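Local coordinates for protein orotidine 5'-phosphate decarboxylase (Lactobacillus acidophilus, PDB 3TFX) that probably catalyses the decarboxylation of orotidine 5'-monophosphate to uridine 5'-monophosphate, the last step of de novo UMP synthesis, as a homodimeric TIM-barrel enzyme, at residues A[27-31]-A[54-58]; A[7-11]-A[218-222]; A[101-105]-A[115-119]. One frame throughout, in Å; residues are numbered along the deposited sequence.

Interaction 1: residues A[27-31]-A[54-58]; sequences GDPHD and QQGYK
Pro-29 lays its ring over a face of Tyr-57, with CB 3.8 Å from the centre of the phenol ring and 10° off its normal, while Pro-29 CG sits 3.8 Å from Tyr-57 CZ. Tyr-57 CB points away from 27-31, but CG anti to the carbonyl carbon (chi1 -72°) swings the ring back toward the proline. A second CH-pi contact takes its ring from the first segment: His-30 presents a face to Gly-56, whose CA lies 4.1 Å from the imidazole centroid. The lack of a side chain at Gly-56 lets the imidazole come this close, and the positive phi of this Schellman residue, closing helix 46-54, asks for glycine anyway.

The polar link is indirect. One water, at the edge of the phenol ring and in its plane, donates to Gly-27 O at 2.5 Å and accepts from Tyr-57 OH at 2.6 Å. A leucine in place of Tyr-57 would probably cost Pro-29 its flat platform and leave the water without its phenolic donor.

Both segments are helix-to-strand turns leading into the neighbouring parallel strands 33-36 and 58-65, so the contact ties together two successive alpha-beta loops at the N-terminal end of the TIM barrel's strands.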
loop_
_atom_site.group_PDB
_atom_site.type_symbol
_atom_site.label_atom_id
_atom_site.label_comp_id
_atom_site.label_asym_id
_atom_site.label_seq_id
_atom_site.Cartn_x
_atom_site.Cartn_y
_atom_site.Cartn_z
ATOM N N GLY A 27 -16.102 23.368 6.883
ATOM C CA GLY A 27 -17.526 23.422 7.180
ATOM C C GLY A 27 -17.930 22.421 8.226
ATOM O O GLY A 27 -17.101 21.945 8.998
ATOM N N ASP A 28 -19.219 22.099 8.242
ATOM C CA ASP A 28 -19.765 21.138 9.189
ATOM C C ASP A 28 -19.271 19.756 8.772
ATOM O O ASP A 28 -19.277 19.446 7.576
ATOM C CB ASP A 28 -21.292 21.188 9.175
ATOM C CG ASP A 28 -21.859 22.499 9.723
ATOM O OD1 ASP A 28 -21.278 23.081 10.670
ATOM O OD2 ASP A 28 -22.925 22.933 9.227
ATOM N N PRO A 29 -18.815 18.937 9.743
ATOM C CA PRO A 29 -18.237 17.634 9.437
ATOM C C PRO A 29 -19.099 16.777 8.513
ATOM O O PRO A 29 -18.572 16.128 7.629
ATOM C CB PRO A 29 -18.086 16.993 10.822
ATOM C CG PRO A 29 -17.802 18.157 11.720
ATOM C CD PRO A 29 -18.594 19.313 11.162
ATOM N N HIS A 30 -20.410 16.819 8.693
ATOM C CA HIS A 30 -21.338 16.035 7.878
ATOM C C HIS A 30 -21.418 16.471 6.424
ATOM O O HIS A 30 -21.994 15.760 5.599
ATOM C CB HIS A 30 -22.729 16.008 8.521
ATOM C CG HIS A 30 -22.767 15.221 9.797
ATOM N ND1 HIS A 30 -22.832 13.844 9.820
ATOM C CD2 HIS A 30 -22.719 15.617 11.093
ATOM C CE1 HIS A 30 -22.842 13.426 11.072
ATOM N NE2 HIS A 30 -22.771 14.482 11.865
ATOM N N ASP A 31 -20.819 17.624 6.117
ATOM C CA ASP A 31 -20.761 18.137 4.758
ATOM C C ASP A 31 -19.362 17.975 4.152
ATOM O O ASP A 31 -19.105 18.458 3.059
ATOM C CB ASP A 31 -21.185 19.620 4.724
ATOM C CG ASP A 31 -22.584 19.848 5.297
ATOM O OD1 ASP A 31 -23.422 18.930 5.194
ATOM O OD2 ASP A 31 -22.841 20.935 5.870
ATOM N N GLN A 54 -16.248 9.314 13.522
ATOM C CA GLN A 54 -17.229 9.390 14.603
ATOM C C GLN A 54 -17.917 10.756 14.642
ATOM O O GLN A 54 -19.110 10.840 14.905
ATOM C CB GLN A 54 -16.572 9.086 15.957
ATOM C CG GLN A 54 -16.359 7.579 16.208
ATOM C CD GLN A 54 -15.526 7.270 17.463
ATOM O OE1 GLN A 54 -15.304 8.141 18.318
ATOM N NE2 GLN A 54 -15.068 6.020 17.577
ATOM N N GLN A 55 -17.144 11.806 14.368
ATOM C CA GLN A 55 -17.662 13.159 14.150
ATOM C C GLN A 55 -18.517 13.308 12.893
ATOM O O GLN A 55 -19.172 14.340 12.714
ATOM C CB GLN A 55 -16.510 14.150 14.034
ATOM C CG GLN A 55 -15.748 14.405 15.307
ATOM C CD GLN A 55 -14.627 15.393 15.078
ATOM O OE1 GLN A 55 -14.846 16.485 14.537
ATOM N NE2 GLN A 55 -13.413 15.020 15.474
ATOM N N GLY A 56 -18.491 12.313 12.005
ATOM C CA GLY A 56 -19.287 12.387 10.783
ATOM C C GLY A 56 -18.541 12.752 9.505
ATOM O O GLY A 56 -19.158 12.845 8.447
ATOM N N TYR A 57 -17.227 12.960 9.584
ATOM C CA TYR A 57 -16.422 13.159 8.378
ATOM C C TYR A 57 -16.476 11.910 7.493
ATOM O O TYR A 57 -16.466 10.771 7.994
ATOM C CB TYR A 57 -14.975 13.495 8.723
ATOM C CG TYR A 57 -14.762 14.890 9.285
ATOM C CD1 TYR A 57 -14.814 16.012 8.455
ATOM C CD2 TYR A 57 -14.507 15.086 10.645
ATOM C CE1 TYR A 57 -14.623 17.300 8.967
ATOM C CE2 TYR A 57 -14.313 16.369 11.169
ATOM C CZ TYR A 57 -14.382 17.469 10.323
ATOM O OH TYR A 57 -14.195 18.747 10.824
ATOM N N LYS A 58 -16.601 12.117 6.183
ATOM C CA LYS A 58 -16.432 11.021 5.242
ATOM C C LYS A 58 -14.955 11.015 4.819
ATOM O O LYS A 58 -14.397 12.065 4.488
ATOM C CB LYS A 58 -17.391 11.143 4.056
ATOM C CG LYS A 58 -18.861 10.855 4.401
ATOM C CD LYS A 58 -19.714 10.675 3.139
ATOM C CE LYS A 58 -21.158 11.209 3.296
ATOM N NZ LYS A 58 -22.025 10.436 4.248
HETATM O O HOH W 1 -14.976 20.697 9.290
#

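Interaction 2: residues A[7-11]-A[218-222]; sequences VIVAL and PITLA
Thr-220 pushes its methyl into the strand 7-10 side of the contact, where CG2 comes within 3.5 Å of Val-9 CG1, the two side chains lying alongside with their ends pointing opposite ways. The same methyl lies 3.8 Å from Leu-11 CD2 and 3.7 Å from Ala-10 O, so three consecutive residues of the strand side touch it. Its placing follows from the first torsion: at 59°, OG1 sits between the backbone N and the carbonyl carbon, which leaves CG2 anti to the carbonyl carbon and directed at Val-9.

Ile-219 works one step along. Its CD1 meets Val-9 CG2 at 3.9 Å and, more loosely, Val-7 CG1 at 4.3 Å. Val-9 is thus shared by branch, CG1 going mainly to the threonine, with Ile-219 CG2 at its margin, and CG2 to Ile-219 CD1. Tyr-229 of helix 225-236 touches both Val-9 and Ile-219, and Ile-22 of helix 16-24 touches both Leu-11 and Thr-220, so this short helix 217-220 is wedged against the first strand among larger helices.

No direct hydrogen bond crosses the gap. A water donates to Ala-10 O at 2.7 Å and also bonds Thr-220 OG1 at 2.8 Å; that hydroxyl has a weak bond to the carbonyl O of Gly-216, itself predicted to bind substrate. Strand 7-10 pairs with 212-215, which leads into this helix, closing the barrel. The chemistry implies a threonine with two roles: its methyl completes an apolar seam, while its hydroxyl reaches the strand's carbonyl through water.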
loop_
_atom_site.group_PDB
_atom_site.type_symbol
_atom_site.label_atom_id
_atom_site.label_comp_id
_atom_site.label_asym_id
_atom_site.label_seq_id
_atom_site.Cartn_x
_atom_site.Cartn_y
_atom_site.Cartn_z
ATOM N N VAL A 7 -17.632 15.725 -3.660
ATOM C CA VAL A 7 -16.359 16.403 -3.914
ATOM C C VAL A 7 -15.473 16.070 -2.710
ATOM O O VAL A 7 -15.855 16.325 -1.563
ATOM C CB VAL A 7 -16.542 17.931 -4.102
ATOM C CG1 VAL A 7 -15.159 18.669 -4.265
ATOM C CG2 VAL A 7 -17.451 18.205 -5.294
ATOM N N ILE A 8 -14.314 15.470 -2.970
ATOM C CA ILE A 8 -13.440 14.976 -1.896
ATOM C C ILE A 8 -12.201 15.869 -1.773
ATOM O O ILE A 8 -11.496 16.067 -2.755
ATOM C CB ILE A 8 -12.987 13.508 -2.167
ATOM C CG1 ILE A 8 -14.211 12.576 -2.261
ATOM C CG2 ILE A 8 -11.985 13.019 -1.089
ATOM C CD1 ILE A 8 -13.943 11.229 -2.911
ATOM N N VAL A 9 -11.924 16.380 -0.573
ATOM C CA VAL A 9 -10.781 17.277 -0.406
ATOM C C VAL A 9 -9.480 16.509 -0.119
ATOM O O VAL A 9 -9.368 15.814 0.889
ATOM C CB VAL A 9 -11.072 18.361 0.664
ATOM C CG1 VAL A 9 -9.954 19.392 0.717
ATOM C CG2 VAL A 9 -12.402 19.064 0.328
ATOM N N ALA A 10 -8.505 16.629 -1.014
ATOM C CA ALA A 10 -7.225 15.952 -0.830
ATOM C C ALA A 10 -6.356 16.701 0.164
ATOM O O ALA A 10 -5.961 17.846 -0.074
ATOM C CB ALA A 10 -6.501 15.792 -2.151
ATOM N N LEU A 11 -6.076 16.045 1.285
ATOM C CA LEU A 11 -5.254 16.619 2.335
ATOM C C LEU A 11 -3.873 15.987 2.295
ATOM O O LEU A 11 -3.707 14.808 2.615
ATOM C CB LEU A 11 -5.902 16.408 3.709
ATOM C CG LEU A 11 -7.347 16.881 3.880
ATOM C CD1 LEU A 11 -7.815 16.641 5.299
ATOM C CD2 LEU A 11 -7.517 18.356 3.497
ATOM N N PRO A 218 -6.727 23.945 -4.885
ATOM C CA PRO A 218 -7.809 24.888 -5.186
ATOM C C PRO A 218 -8.726 25.135 -3.998
ATOM O O PRO A 218 -9.307 26.205 -3.894
ATOM C CB PRO A 218 -8.568 24.198 -6.322
ATOM C CG PRO A 218 -7.515 23.431 -7.047
ATOM C CD PRO A 218 -6.484 23.020 -6.014
ATOM N N ILE A 219 -8.828 24.164 -3.101
ATOM C CA ILE A 219 -9.625 24.319 -1.900
ATOM C C ILE A 219 -8.778 24.586 -0.652
ATOM O O ILE A 219 -9.031 25.546 0.066
ATOM C CB ILE A 219 -10.542 23.099 -1.635
ATOM C CG1 ILE A 219 -11.608 22.947 -2.734
ATOM C CG2 ILE A 219 -11.206 23.228 -0.263
ATOM C CD1 ILE A 219 -12.373 21.575 -2.701
ATOM N N THR A 220 -7.767 23.751 -0.412
ATOM C CA THR A 220 -7.041 23.775 0.847
ATOM C C THR A 220 -6.160 25.011 0.991
ATOM O O THR A 220 -5.770 25.351 2.089
ATOM C CB THR A 220 -6.153 22.521 1.013
ATOM O OG1 THR A 220 -5.213 22.462 -0.064
ATOM C CG2 THR A 220 -7.002 21.254 1.020
ATOM N N LEU A 221 -5.831 25.648 -0.131
ATOM C CA LEU A 221 -5.031 26.865 -0.125
ATOM C C LEU A 221 -5.859 28.076 -0.570
ATOM O O LEU A 221 -5.314 29.161 -0.787
ATOM C CB LEU A 221 -3.778 26.696 -0.993
ATOM C CG LEU A 221 -2.798 25.589 -0.560
ATOM C CD1 LEU A 221 -1.575 25.611 -1.447
ATOM C CD2 LEU A 221 -2.371 25.706 0.907
ATOM N N ALA A 222 -7.178 27.901 -0.693
ATOM C CA ALA A 222 -8.042 29.046 -1.004
ATOM C C ALA A 222 -8.054 29.970 0.195
ATOM O O ALA A 222 -7.840 29.519 1.327
ATOM C CB ALA A 222 -9.460 28.604 -1.355
HETATM O O HOH W 2 -4.412 19.865 -0.859
#

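Interaction 3: residues A[101-105]-A[115-119]; sequences AKDGL and VPKLL
Leaving the helix trans to its own amide nitrogen (chi1 -172°) and bending once, at chi2, the Lys-102 chain runs from helix 95-108 across to the start of strand 117-121, where NZ gives a weak hydrogen bond to Pro-116 O at 3.1 Å. On the way the ammonium end passes Val-115, with NZ 3.6 Å from CG1. Leu-118 reaches back from the strand with CG anti to the backbone N (chi1 177°), which sends both its methyls to the helix: CD2 lies 3.6 Å from Lys-102 N and 3.8 Å from Ala-101 CB.

Leu-105, about one turn further along the helix, adds the next set of contacts. Its CD2 packs on Leu-118 CB at 3.6 Å, the two side chains crossing at about a right angle. Toward the start of the strand, Leu-105 CG meets Pro-116 CB at 4.1 Å, and Leu-105 CB faces Val-115 CG1 at the same separation of 4.1 Å.

The axes of helix 101-105 and strand 117-119 approach to 9.1 Å and run nearly antiparallel, at 157°, as expected within the unit of strand 86-90, helix 95-108 and strand 117-121, a beta-alpha-beta crossover of the barrel. Val-72 and Ala-76 of the preceding helix 69-80 touch Ala-101 and Leu-105, respectively, and extend the apolar layer.

The stronger polar partner of Lys-102 is Asp-159, whose OD2 forms a salt bridge with NZ and also accepts from Leu-118 N. The chemistry is therefore that of an apolar helix-on-sheet layer with a charged border: the carboxylate probably sets where the ammonium rests, and the weak bond to Pro-116 O adds a second, lesser hold.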
loop_
_atom_site.group_PDB
_atom_site.type_symbol
_atom_site.label_atom_id
_atom_site.label_comp_id
_atom_site.label_asym_id
_atom_site.label_seq_id
_atom_site.Cartn_x
_atom_site.Cartn_y
_atom_site.Cartn_z
ATOM N N ALA A 101 -10.150 -8.277 -0.839
ATOM C CA ALA A 101 -10.231 -6.922 -0.299
ATOM C C ALA A 101 -11.682 -6.553 0.008
ATOM O O ALA A 101 -11.991 -6.066 1.099
ATOM C CB ALA A 101 -9.603 -5.931 -1.267
ATOM N N LYS A 102 -12.573 -6.834 -0.938
ATOM C CA LYS A 102 -13.985 -6.536 -0.766
ATOM C C LYS A 102 -14.603 -7.373 0.358
ATOM O O LYS A 102 -15.375 -6.839 1.157
ATOM C CB LYS A 102 -14.775 -6.729 -2.071
ATOM C CG LYS A 102 -16.251 -6.240 -1.985
ATOM C CD LYS A 102 -16.365 -4.708 -1.794
ATOM C CE LYS A 102 -17.817 -4.261 -1.461
ATOM N NZ LYS A 102 -17.964 -2.772 -1.133
ATOM N N ASP A 103 -14.252 -8.662 0.420
ATOM C CA ASP A 103 -14.724 -9.559 1.501
ATOM C C ASP A 103 -14.234 -9.096 2.865
ATOM O O ASP A 103 -14.968 -9.150 3.860
ATOM C CB ASP A 103 -14.272 -10.998 1.275
ATOM C CG ASP A 103 -14.945 -11.639 0.087
ATOM O OD1 ASP A 103 -16.084 -11.252 -0.236
ATOM O OD2 ASP A 103 -14.330 -12.528 -0.542
ATOM N N GLY A 104 -12.988 -8.642 2.904
ATOM C CA GLY A 104 -12.432 -8.026 4.113
ATOM C C GLY A 104 -13.191 -6.776 4.525
ATOM O O GLY A 104 -13.504 -6.592 5.707
ATOM N N LEU A 105 -13.468 -5.898 3.559
ATOM C CA LEU A 105 -14.282 -4.695 3.800
ATOM C C LEU A 105 -15.642 -5.054 4.422
ATOM O O LEU A 105 -16.053 -4.470 5.424
ATOM C CB LEU A 105 -14.472 -3.907 2.485
ATOM C CG LEU A 105 -13.622 -2.669 2.106
ATOM C CD1 LEU A 105 -12.318 -2.498 2.871
ATOM C CD2 LEU A 105 -13.392 -2.522 0.587
ATOM N N VAL A 115 -20.871 -0.413 3.994
ATOM C CA VAL A 115 -19.598 -1.027 3.587
ATOM C C VAL A 115 -18.808 -0.030 2.723
ATOM O O VAL A 115 -19.335 0.497 1.738
ATOM C CB VAL A 115 -19.793 -2.342 2.780
ATOM C CG1 VAL A 115 -18.429 -2.970 2.415
ATOM C CG2 VAL A 115 -20.666 -3.362 3.532
ATOM N N PRO A 116 -17.545 0.232 3.089
ATOM C CA PRO A 116 -16.713 1.127 2.299
ATOM C C PRO A 116 -16.677 0.710 0.823
ATOM O O PRO A 116 -16.768 -0.479 0.507
ATOM C CB PRO A 116 -15.327 0.950 2.924
ATOM C CG PRO A 116 -15.570 0.539 4.312
ATOM C CD PRO A 116 -16.872 -0.211 4.325
ATOM N N LYS A 117 -16.564 1.683 -0.068
ATOM C CA LYS A 117 -16.458 1.395 -1.500
ATOM C C LYS A 117 -15.006 1.046 -1.817
ATOM O O LYS A 117 -14.099 1.722 -1.356
ATOM C CB LYS A 117 -16.940 2.591 -2.339
ATOM C CG LYS A 117 -18.387 2.982 -2.072
ATOM C CD LYS A 117 -19.313 2.151 -2.948
ATOM C CE LYS A 117 -20.500 1.581 -2.197
ATOM N NZ LYS A 117 -21.596 2.554 -1.986
ATOM N N LEU A 118 -14.798 -0.026 -2.577
ATOM C CA LEU A 118 -13.451 -0.470 -2.944
ATOM C C LEU A 118 -13.103 0.064 -4.316
ATOM O O LEU A 118 -13.756 -0.258 -5.308
ATOM C CB LEU A 118 -13.370 -2.001 -2.960
ATOM C CG LEU A 118 -12.064 -2.674 -3.384
ATOM C CD1 LEU A 118 -10.923 -2.298 -2.432
ATOM C CD2 LEU A 118 -12.264 -4.212 -3.449
ATOM N N LEU A 119 -12.054 0.859 -4.382
ATOM C CA LEU A 119 -11.666 1.450 -5.648
ATOM C C LEU A 119 -10.341 0.869 -6.105
ATOM O O LEU A 119 -9.399 0.772 -5.317
ATOM C CB LEU A 119 -11.558 2.978 -5.506
ATOM C CG LEU A 119 -12.782 3.707 -4.952
ATOM C CD1 LEU A 119 -12.411 5.131 -4.534
ATOM C CD2 LEU A 119 -13.892 3.728 -5.996
#

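All three contacts belong to one TIM barrel, but at different depths. Interaction 2 is buried and interaction 3 partly so; both set a helix against strands of the same eight-stranded sheet, on opposite sides of the chain's centre, with their own centres about 25 Å apart. Interaction 1 is a surface contact between two loops, about 15 Å from interaction 2 centre to centre. Chemistry follows place: aliphatic branches dominate in interactions 2 and 3, ring-face contacts in interaction 1. Interactions 1 and 2 each use a bridging water, whereas interaction 3 spans its gap with a lysine. In sequence, interaction 2 joins the barrel's first strand to the short helix that follows its eighth, enclosing the other two.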